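Local atomic coordinates of S-adenosylmethionine dependent methyltransferase (Mesorhizobium loti, PDB entry 3BKW), a protein that probably transfers methyl groups from S-adenosylmethionine to an acceptor, as a member of the Rossmann-like class of methyltransferases. Residues F108-Y112 / G138-F142; S143-Y149 / R233-L238; R164-P168 / A228-R233. All blocks are in the same frame, centred on the assembly; numbering follows the deposited sequence.

Along the chain, contact 1 comes first: it pairs strand 108-114 with strand 138-145 and closes a short loop, 25 intervening residues that include helix 123-133. Strand 138-145 then runs directly into contact 2, where its end and helix 147-150 meet R233-L238 and so close a much longer loop of 83 residues. Contacts 1 and 2, with centres 19 Å apart, thus join three neighbouring strands of one mixed sheet. Contact 3 is nested inside the loop of contact 2, with 59 residues between its segments; it shares R233 with contact 2 and touches it through I148 O and W167 NE1, 3.0 Å apart. Contacts 2 and 3 both reach the second subunit.

Contact 1: residues F108-Y112 / G138-F142; sequences FDLAY and GHFVF. With EDO (1,2-ethanediol), chain F.
Two extended strands, 110-112 and 138-142, run parallel, their axes 4.7 Å apart at closest and 9° from alignment. The register pairs L110 with H139, A111 with F140 and Y112 with V141, at CA-CA distances of 4.8, 4.6 and 5.0 Å. Three backbone bonds fix it: H139 N donates to D109 O (3.1 Å), A111 N to H139 O (2.8 Å) and V141 N to A111 O (2.9 Å), with angles at hydrogen of 159-166°. CA-H...O contacts supplement them, L110 CA lying 3.3 Å from H139 O and F140 CA 3.2 Å from A111 O. Away from 138-142, backbone groups of D109 and L110 hydrogen-bond to R46 and V48 of strand 46-50, so 108-114 is an inner strand of the parallel part of the Rossmann-like methyltransferase sheet. At D109 (phi/psi -96/-25) the chain turns a corner. D109 O also accepts from a water (2.9 Å) that lies 2.7 Å from H139 ND1, while H139 NE2 is hydrogen-bonded to E209. D109 OD1 forms a salt bridge with R46 and accepts from O1 of a 1,2-ethanediol (2.6 Å), probably a crystallisation additive. On one face L110 (t, p) brings CD1 to 4.1 Å from V141 CG2; on the other, A111 CB lies 3.6 Å from CD1 of F140 (chi1 t), beneath helix 123-133.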
loop_
_atom_site.group_PDB
_atom_site.type_symbol
_atom_site.label_atom_id
_atom_site.label_comp_id
_atom_site.label_asym_id
_atom_site.label_seq_id
_atom_site.Cartn_x
_atom_site.Cartn_y
_atom_site.Cartn_z
ATOM N N PHE A 108 -22.966 -12.023 6.157
ATOM C CA PHE A 108 -21.995 -12.589 5.215
ATOM C C PHE A 108 -20.671 -12.900 5.865
ATOM O O PHE A 108 -20.272 -12.250 6.814
ATOM C CB PHE A 108 -21.802 -11.644 4.020
ATOM C CG PHE A 108 -23.060 -11.393 3.282
ATOM C CD1 PHE A 108 -23.508 -12.309 2.338
ATOM C CD2 PHE A 108 -23.847 -10.280 3.574
ATOM C CE1 PHE A 108 -24.706 -12.104 1.672
ATOM C CE2 PHE A 108 -25.035 -10.066 2.902
ATOM C CZ PHE A 108 -25.469 -10.988 1.949
ATOM N N ASP A 109 -20.007 -13.923 5.353
ATOM C CA ASP A 109 -18.672 -14.311 5.795
ATOM C C ASP A 109 -17.610 -13.707 4.882
ATOM O O ASP A 109 -16.456 -13.574 5.288
ATOM C CB ASP A 109 -18.542 -15.830 5.765
ATOM C CG ASP A 109 -19.571 -16.498 6.615
ATOM O OD1 ASP A 109 -19.532 -16.265 7.840
ATOM O OD2 ASP A 109 -20.424 -17.225 6.060
ATOM N N LEU A 110 -17.988 -13.405 3.630
ATOM C CA LEU A 110 -17.079 -12.855 2.636
ATOM C C LEU A 110 -17.796 -11.860 1.755
ATOM O O LEU A 110 -18.889 -12.140 1.291
ATOM C CB LEU A 110 -16.542 -13.993 1.736
ATOM C CG LEU A 110 -15.695 -13.651 0.495
ATOM C CD1 LEU A 110 -14.427 -12.893 0.894
ATOM C CD2 LEU A 110 -15.396 -14.895 -0.322
ATOM N N ALA A 111 -17.168 -10.706 1.545
ATOM C CA ALA A 111 -17.599 -9.733 0.562
ATOM C C ALA A 111 -16.513 -9.702 -0.521
ATOM O O ALA A 111 -15.319 -9.624 -0.216
ATOM C CB ALA A 111 -17.817 -8.360 1.177
ATOM N N TYR A 112 -16.931 -9.841 -1.770
ATOM C CA TYR A 112 -16.051 -9.820 -2.937
ATOM C C TYR A 112 -16.471 -8.732 -3.897
ATOM O O TYR A 112 -17.648 -8.486 -4.058
ATOM C CB TYR A 112 -16.132 -11.158 -3.646
ATOM C CG TYR A 112 -15.376 -11.269 -4.962
ATOM C CD1 TYR A 112 -14.023 -11.648 -4.981
ATOM C CD2 TYR A 112 -15.995 -10.978 -6.192
ATOM C CE1 TYR A 112 -13.321 -11.768 -6.201
ATOM C CE2 TYR A 112 -15.300 -11.094 -7.415
ATOM C CZ TYR A 112 -13.972 -11.493 -7.410
ATOM O OH TYR A 112 -13.323 -11.613 -8.640
ATOM N N GLY A 138 -14.916 -12.147 9.320
ATOM C CA GLY A 138 -15.210 -12.186 7.894
ATOM C C GLY A 138 -14.230 -11.351 7.104
ATOM O O GLY A 138 -13.523 -10.522 7.681
ATOM N N HIS A 139 -14.198 -11.565 5.780
ATOM C CA HIS A 139 -13.259 -10.881 4.884
ATOM C C HIS A 139 -13.930 -10.090 3.774
ATOM O O HIS A 139 -15.052 -10.359 3.415
ATOM C CB HIS A 139 -12.282 -11.858 4.238
ATOM C CG HIS A 139 -11.333 -12.487 5.208
ATOM N ND1 HIS A 139 -11.620 -13.654 5.873
ATOM C CD2 HIS A 139 -10.105 -12.102 5.632
ATOM C CE1 HIS A 139 -10.610 -13.970 6.665
ATOM N NE2 HIS A 139 -9.678 -13.041 6.539
ATOM N N PHE A 140 -13.204 -9.085 3.293
ATOM C CA PHE A 140 -13.575 -8.252 2.157
ATOM C C PHE A 140 -12.368 -8.302 1.228
ATOM O O PHE A 140 -11.289 -7.870 1.625
ATOM C CB PHE A 140 -13.905 -6.844 2.628
ATOM C CG PHE A 140 -14.341 -5.887 1.539
ATOM C CD1 PHE A 140 -14.939 -6.302 0.335
ATOM C CD2 PHE A 140 -14.259 -4.516 1.788
ATOM C CE1 PHE A 140 -15.371 -5.380 -0.625
ATOM C CE2 PHE A 140 -14.705 -3.612 0.843
ATOM C CZ PHE A 140 -15.256 -4.034 -0.353
ATOM N N VAL A 141 -12.554 -8.861 0.037
ATOM C CA VAL A 141 -11.488 -9.037 -0.935
ATOM C C VAL A 141 -11.942 -8.364 -2.218
ATOM O O VAL A 141 -13.013 -8.674 -2.757
ATOM C CB VAL A 141 -11.204 -10.525 -1.160
ATOM C CG1 VAL A 141 -10.114 -10.726 -2.226
ATOM C CG2 VAL A 141 -10.790 -11.195 0.144
ATOM N N PHE A 142 -11.161 -7.399 -2.698
ATOM C CA PHE A 142 -11.548 -6.661 -3.871
ATOM C C PHE A 142 -10.399 -6.173 -4.732
ATOM O O PHE A 142 -9.270 -6.006 -4.249
ATOM C CB PHE A 142 -12.447 -5.479 -3.453
ATOM C CG PHE A 142 -11.749 -4.402 -2.628
ATOM C CD1 PHE A 142 -11.192 -3.290 -3.263
ATOM C CD2 PHE A 142 -11.659 -4.483 -1.225
ATOM C CE1 PHE A 142 -10.565 -2.260 -2.529
ATOM C CE2 PHE A 142 -11.026 -3.448 -0.471
ATOM C CZ PHE A 142 -10.473 -2.342 -1.143
HETATM C C1 EDO F . -16.643 -15.123 9.154
HETATM O O1 EDO F . -17.858 -15.634 9.684
HETATM C C2 EDO F . -15.594 -16.228 9.167
HETATM O O2 EDO F . -15.852 -17.184 8.115
HETATM O O HOH W 1 -13.964 -14.989 5.380
#

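Contact 2: residues S143-Y149 / R233-L238; sequences STEHPIY and RPMFLL
T144 and L237 form the antiparallel hydrogen-bonded pair, T144 N to L237 O (3.0 Å) and L237 N to T144 O (2.8 Å), flanked by non-hydrogen-bonded pairs S143-L238 and E145-F236 (CA-CA 4.5 Å each); H146 N to M235 O, 2.8 Å, extends the pairing. Strands 143-145 and 236-238 approach to 4.6 Å with 153° between their directions. A water donating to L237 O (2.7 Å) also lies 2.9 Å from T144 OG1. H146 (chi1 t) is the N-cap of helix 147-150, its ND1 accepting from I148 N (3.0 Å), while H146 NE2 is hydrogen-bonded to E213 OE1. P234 CG sits 3.5 Å from the H146 ring centroid, 8° off its normal, a CH-pi contact. Selenomethionine M235 (chi1 t) lays CG over the Y149 ring, 4.0 Å from its centroid, and SE obliquely 4.8 Å from it, a Met-aromatic contact. This implies a change of mode: backbone bonds hold the antiparallel strands as far as H146 N, beyond which the H146 and Y149 ring faces, covered by P234 and M235, take over.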
loop_
_atom_site.group_PDB
_atom_site.type_symbol
_atom_site.label_atom_id
_atom_site.label_comp_id
_atom_site.label_asym_id
_atom_site.label_seq_id
_atom_site.Cartn_x
_atom_site.Cartn_y
_atom_site.Cartn_z
ATOM N N SER A 143 -10.725 -5.938 -6.007
ATOM C CA SER A 143 -9.795 -5.373 -6.964
ATOM C C SER A 143 -10.322 -4.045 -7.448
ATOM O O SER A 143 -11.539 -3.850 -7.582
ATOM C CB SER A 143 -9.576 -6.300 -8.142
ATOM O OG SER A 143 -10.791 -6.550 -8.824
ATOM N N THR A 144 -9.394 -3.127 -7.678
ATOM C CA THR A 144 -9.680 -1.827 -8.265
ATOM C C THR A 144 -8.542 -1.460 -9.211
ATOM O O THR A 144 -7.470 -2.040 -9.160
ATOM C CB THR A 144 -9.815 -0.691 -7.182
ATOM O OG1 THR A 144 -8.663 -0.700 -6.312
ATOM C CG2 THR A 144 -11.086 -0.869 -6.327
ATOM N N GLU A 145 -8.781 -0.485 -10.073
ATOM C CA GLU A 145 -7.709 0.095 -10.858
ATOM C C GLU A 145 -6.717 0.721 -9.890
ATOM O O GLU A 145 -7.090 1.351 -8.902
ATOM C CB GLU A 145 -8.205 1.166 -11.825
ATOM C CG GLU A 145 -8.872 0.578 -13.046
ATOM C CD GLU A 145 -9.376 1.583 -14.044
ATOM O OE1 GLU A 145 -8.958 2.747 -14.001
ATOM O OE2 GLU A 145 -10.202 1.177 -14.868
ATOM N N HIS A 146 -5.447 0.494 -10.166
ATOM C CA HIS A 146 -4.352 0.991 -9.316
ATOM C C HIS A 146 -4.221 2.510 -9.499
ATOM O O HIS A 146 -4.445 3.008 -10.606
ATOM C CB HIS A 146 -3.050 0.308 -9.754
ATOM C CG HIS A 146 -1.926 0.449 -8.782
ATOM N ND1 HIS A 146 -1.205 1.613 -8.631
ATOM C CD2 HIS A 146 -1.365 -0.454 -7.944
ATOM C CE1 HIS A 146 -0.270 1.432 -7.716
ATOM N NE2 HIS A 146 -0.343 0.187 -7.284
ATOM N N PRO A 147 -3.907 3.258 -8.408
ATOM C CA PRO A 147 -3.714 4.700 -8.616
ATOM C C PRO A 147 -2.620 5.117 -9.634
ATOM O O PRO A 147 -2.724 6.175 -10.244
ATOM C CB PRO A 147 -3.464 5.225 -7.182
ATOM C CG PRO A 147 -3.046 4.049 -6.416
ATOM C CD PRO A 147 -3.768 2.888 -6.987
ATOM N N ILE A 148 -1.581 4.300 -9.837
ATOM C CA ILE A 148 -0.587 4.572 -10.890
ATOM C C ILE A 148 -1.277 4.618 -12.260
ATOM O O ILE A 148 -0.977 5.468 -13.081
ATOM C CB ILE A 148 0.540 3.529 -10.908
ATOM C CG1 ILE A 148 1.476 3.786 -9.727
ATOM C CG2 ILE A 148 1.328 3.590 -12.253
ATOM C CD1 ILE A 148 2.479 2.701 -9.484
ATOM N N TYR A 149 -2.199 3.685 -12.481
ATOM C CA TYR A 149 -2.968 3.607 -13.701
ATOM C C TYR A 149 -4.003 4.737 -13.812
ATOM O O TYR A 149 -4.196 5.291 -14.909
ATOM C CB TYR A 149 -3.629 2.223 -13.793
ATOM C CG TYR A 149 -4.384 1.982 -15.071
ATOM C CD1 TYR A 149 -3.730 1.573 -16.234
ATOM C CD2 TYR A 149 -5.768 2.147 -15.117
ATOM C CE1 TYR A 149 -4.444 1.353 -17.429
ATOM C CE2 TYR A 149 -6.486 1.947 -16.299
ATOM C CZ TYR A 149 -5.820 1.528 -17.448
ATOM O OH TYR A 149 -6.527 1.336 -18.619
ATOM N N ARG A 233 4.206 -1.209 -15.111
ATOM C CA ARG A 233 3.314 -0.498 -14.216
ATOM C C ARG A 233 2.077 -1.354 -13.916
ATOM O O ARG A 233 1.595 -2.032 -14.812
ATOM C CB ARG A 233 2.916 0.863 -14.809
ATOM C CG ARG A 233 2.064 0.807 -16.082
ATOM C CD ARG A 233 0.577 0.983 -15.783
ATOM N NE ARG A 233 -0.189 0.876 -17.012
ATOM C CZ ARG A 233 -0.593 -0.252 -17.583
ATOM N NH1 ARG A 233 -0.320 -1.428 -17.057
ATOM N NH2 ARG A 233 -1.265 -0.194 -18.737
ATOM N N PRO A 234 1.551 -1.267 -12.689
ATOM C CA PRO A 234 0.386 -2.060 -12.337
ATOM C C PRO A 234 -0.922 -1.437 -12.813
ATOM O O PRO A 234 -1.126 -0.228 -12.651
ATOM C CB PRO A 234 0.430 -2.074 -10.811
ATOM C CG PRO A 234 1.045 -0.798 -10.436
ATOM C CD PRO A 234 2.008 -0.451 -11.550
HETATM N N MSE A 235 -1.794 -2.253 -13.393
HETATM C CA MSE A 235 -3.131 -1.816 -13.747
HETATM C C MSE A 235 -4.067 -1.921 -12.541
HETATM O O MSE A 235 -5.016 -1.129 -12.436
HETATM C CB MSE A 235 -3.716 -2.644 -14.884
HETATM C CG MSE A 235 -5.016 -2.107 -15.407
HETATM SE SE MSE A 235 -5.542 -2.996 -17.031
HETATM C CE MSE A 235 -4.070 -2.471 -18.135
ATOM N N PHE A 236 -3.816 -2.900 -11.660
ATOM C CA PHE A 236 -4.735 -3.203 -10.560
ATOM C C PHE A 236 -4.120 -3.252 -9.187
ATOM O O PHE A 236 -2.959 -3.622 -9.023
ATOM C CB PHE A 236 -5.404 -4.568 -10.798
ATOM C CG PHE A 236 -6.040 -4.712 -12.144
ATOM C CD1 PHE A 236 -7.090 -3.872 -12.487
ATOM C CD2 PHE A 236 -5.628 -5.694 -13.040
ATOM C CE1 PHE A 236 -7.717 -3.990 -13.737
ATOM C CE2 PHE A 236 -6.248 -5.819 -14.286
ATOM C CZ PHE A 236 -7.290 -4.954 -14.627
ATOM N N LEU A 237 -4.931 -2.855 -8.211
ATOM C CA LEU A 237 -4.645 -2.982 -6.789
ATOM C C LEU A 237 -5.601 -4.052 -6.256
ATOM O O LEU A 237 -6.820 -3.946 -6.469
ATOM C CB LEU A 237 -4.884 -1.664 -6.048
ATOM C CG LEU A 237 -4.606 -1.681 -4.536
ATOM C CD1 LEU A 237 -3.099 -1.915 -4.248
ATOM C CD2 LEU A 237 -5.097 -0.402 -3.841
ATOM N N LEU A 238 -5.046 -5.046 -5.576
ATOM C CA LEU A 238 -5.806 -6.144 -4.975
ATOM C C LEU A 238 -5.658 -6.019 -3.459
ATOM O O LEU A 238 -4.528 -5.918 -2.947
ATOM C CB LEU A 238 -5.291 -7.488 -5.463
ATOM C CG LEU A 238 -5.041 -7.634 -6.965
ATOM C CD1 LEU A 238 -4.544 -9.075 -7.261
ATOM C CD2 LEU A 238 -6.225 -7.321 -7.837
HETATM O O HOH W 2 -8.268 -2.824 -4.448
#

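Contact 3: residues R164-P168 / A228-R233; sequences RRTWP and AEELDR
R165, R233 and W167 bury the most surface, 84, 72 and 69 Å². R165, extended at the start of strand 165-169, has chi1 and chi2 t and chi3 p in the conformer given here (a second was deposited), its NE in a salt bridge with D232 OD2 at 2.9 Å. Its guanidinium face covers E229, whose CB is 3.5 Å from R165 NE. A water donates to R165 O (2.8 Å) and, weakly, to D232 OD2 (3.0 Å); D232 OD1 accepts from R171 N of the second subunit. The opposing segment is a 3-10 turn, 228-231, then the loop into strand 236-242. W167 and P168 pair antiparallel with a strand of the second subunit, so the small antiparallel sheet of 158-159 and 165-169 continues into that subunit, and contact 3 ties it to the 228-233 loop. W167 (chi1 t, chi2 -95°) presents its indole face to R233, a cation-pi arrangement with R233 CZ 4.3 Å from the six-membered ring centroid, 17° off the normal. R233 (chi1 p, chi2 98°, chi3 t) also lays CD 3.7 Å from the five-membered ring centroid, a CH-pi contact. R233 NH1 bridges to E230 OE1 (2.9 Å), while W167 NE1 bonds I148 O.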
loop_
_atom_site.group_PDB
_atom_site.type_symbol
_atom_site.label_atom_id
_atom_site.label_comp_id
_atom_site.label_asym_id
_atom_site.label_seq_id
_atom_site.Cartn_x
_atom_site.Cartn_y
_atom_site.Cartn_z
ATOM N N ARG A 164 12.877 2.675 -24.611
ATOM C CA ARG A 164 12.310 2.023 -23.441
ATOM C C ARG A 164 10.848 2.447 -23.248
ATOM O O ARG A 164 10.510 3.626 -23.386
ATOM C CB ARG A 164 13.124 2.386 -22.193
ATOM C CG ARG A 164 12.685 1.715 -20.913
ATOM C CD ARG A 164 13.491 2.207 -19.715
ATOM N NE ARG A 164 14.911 1.841 -19.799
ATOM C CZ ARG A 164 15.940 2.649 -20.094
ATOM N NH1 ARG A 164 15.789 3.957 -20.327
ATOM N NH2 ARG A 164 17.170 2.133 -20.127
ATOM N N ARG A 165 10.000 1.468 -22.930
ATOM C CA ARG A 165 8.586 1.709 -22.654
ATOM C C ARG A 165 8.473 2.279 -21.239
ATOM O O ARG A 165 9.024 1.717 -20.309
ATOM C CB ARG A 165 7.784 0.403 -22.756
ATOM C CG ARG A 165 6.298 0.505 -22.401
ATOM C CD ARG A 165 5.527 -0.809 -22.594
ATOM N NE ARG A 165 6.143 -1.941 -21.884
ATOM C CZ ARG A 165 6.972 -2.860 -22.408
ATOM N NH1 ARG A 165 7.330 -2.862 -23.699
ATOM N NH2 ARG A 165 7.459 -3.814 -21.614
ATOM N N THR A 166 7.741 3.393 -21.094
ATOM C CA THR A 166 7.507 4.024 -19.776
ATOM C C THR A 166 6.054 4.426 -19.628
ATOM O O THR A 166 5.329 4.560 -20.618
ATOM C CB THR A 166 8.375 5.265 -19.541
ATOM O OG1 THR A 166 7.952 6.332 -20.408
ATOM C CG2 THR A 166 9.832 4.952 -19.793
ATOM N N TRP A 167 5.657 4.633 -18.372
ATOM C CA TRP A 167 4.305 5.039 -17.997
ATOM C C TRP A 167 4.402 6.355 -17.237
ATOM O O TRP A 167 4.690 6.356 -16.015
ATOM C CB TRP A 167 3.629 3.957 -17.147
ATOM C CG TRP A 167 2.201 4.277 -16.782
ATOM C CD1 TRP A 167 1.762 4.853 -15.635
ATOM C CD2 TRP A 167 1.035 4.062 -17.592
ATOM N NE1 TRP A 167 0.407 4.970 -15.662
ATOM C CE2 TRP A 167 -0.077 4.508 -16.849
ATOM C CE3 TRP A 167 0.820 3.491 -18.858
ATOM C CZ2 TRP A 167 -1.402 4.429 -17.329
ATOM C CZ3 TRP A 167 -0.511 3.417 -19.361
ATOM C CH2 TRP A 167 -1.602 3.892 -18.590
ATOM N N PRO A 168 4.216 7.491 -17.938
ATOM C CA PRO A 168 4.263 8.799 -17.277
ATOM C C PRO A 168 3.133 9.037 -16.282
ATOM O O PRO A 168 1.963 8.831 -16.611
ATOM C CB PRO A 168 4.196 9.787 -18.445
ATOM C CG PRO A 168 4.656 9.038 -19.601
ATOM C CD PRO A 168 4.094 7.670 -19.401
ATOM N N ALA A 228 3.454 -9.015 -20.905
ATOM C CA ALA A 228 4.830 -8.539 -20.630
ATOM C C ALA A 228 4.903 -7.041 -20.248
ATOM O O ALA A 228 5.647 -6.669 -19.332
ATOM C CB ALA A 228 5.772 -8.846 -21.823
ATOM N N GLU A 229 4.103 -6.199 -20.912
ATOM C CA GLU A 229 4.069 -4.755 -20.597
ATOM C C GLU A 229 3.579 -4.444 -19.170
ATOM O O GLU A 229 3.921 -3.412 -18.609
ATOM C CB GLU A 229 3.257 -3.967 -21.643
ATOM C CG GLU A 229 1.762 -4.178 -21.593
ATOM C CD GLU A 229 1.031 -3.433 -22.687
ATOM O OE1 GLU A 229 1.464 -3.472 -23.860
ATOM O OE2 GLU A 229 -0.001 -2.823 -22.371
ATOM N N GLU A 230 2.826 -5.364 -18.571
ATOM C CA GLU A 230 2.297 -5.189 -17.213
ATOM C C GLU A 230 3.419 -5.197 -16.152
ATOM O O GLU A 230 3.181 -4.780 -15.031
ATOM C CB GLU A 230 1.217 -6.240 -16.893
ATOM C CG GLU A 230 0.072 -6.383 -17.958
ATOM C CD GLU A 230 -0.723 -5.107 -18.180
ATOM O OE1 GLU A 230 -0.719 -4.242 -17.291
ATOM O OE2 GLU A 230 -1.390 -4.986 -19.234
ATOM N N LEU A 231 4.632 -5.658 -16.513
ATOM C CA LEU A 231 5.800 -5.580 -15.606
ATOM C C LEU A 231 6.243 -4.144 -15.303
ATOM O O LEU A 231 6.851 -3.882 -14.253
ATOM C CB LEU A 231 6.992 -6.363 -16.154
ATOM C CG LEU A 231 6.776 -7.879 -16.299
ATOM C CD1 LEU A 231 8.055 -8.526 -16.828
ATOM C CD2 LEU A 231 6.368 -8.539 -14.999
ATOM N N ASP A 232 5.928 -3.205 -16.193
ATOM C CA ASP A 232 6.361 -1.816 -16.043
ATOM C C ASP A 232 5.512 -0.970 -15.120
ATOM O O ASP A 232 6.047 -0.103 -14.437
ATOM C CB ASP A 232 6.522 -1.155 -17.409
ATOM C CG ASP A 232 7.730 -1.676 -18.144
ATOM O OD1 ASP A 232 8.812 -1.811 -17.527
ATOM O OD2 ASP A 232 7.608 -1.911 -19.345
ATOM N N ARG A 233 4.206 -1.209 -15.111
ATOM C CA ARG A 233 3.314 -0.498 -14.216
ATOM C C ARG A 233 2.077 -1.354 -13.916
ATOM O O ARG A 233 1.595 -2.032 -14.812
ATOM C CB ARG A 233 2.916 0.863 -14.809
ATOM C CG ARG A 233 2.064 0.807 -16.082
ATOM C CD ARG A 233 0.577 0.983 -15.783
ATOM N NE ARG A 233 -0.189 0.876 -17.012
ATOM C CZ ARG A 233 -0.593 -0.252 -17.583
ATOM N NH1 ARG A 233 -0.320 -1.428 -17.057
ATOM N NH2 ARG A 233 -1.265 -0.194 -18.737
HETATM O O HOH W 3 10.285 -0.722 -19.946
#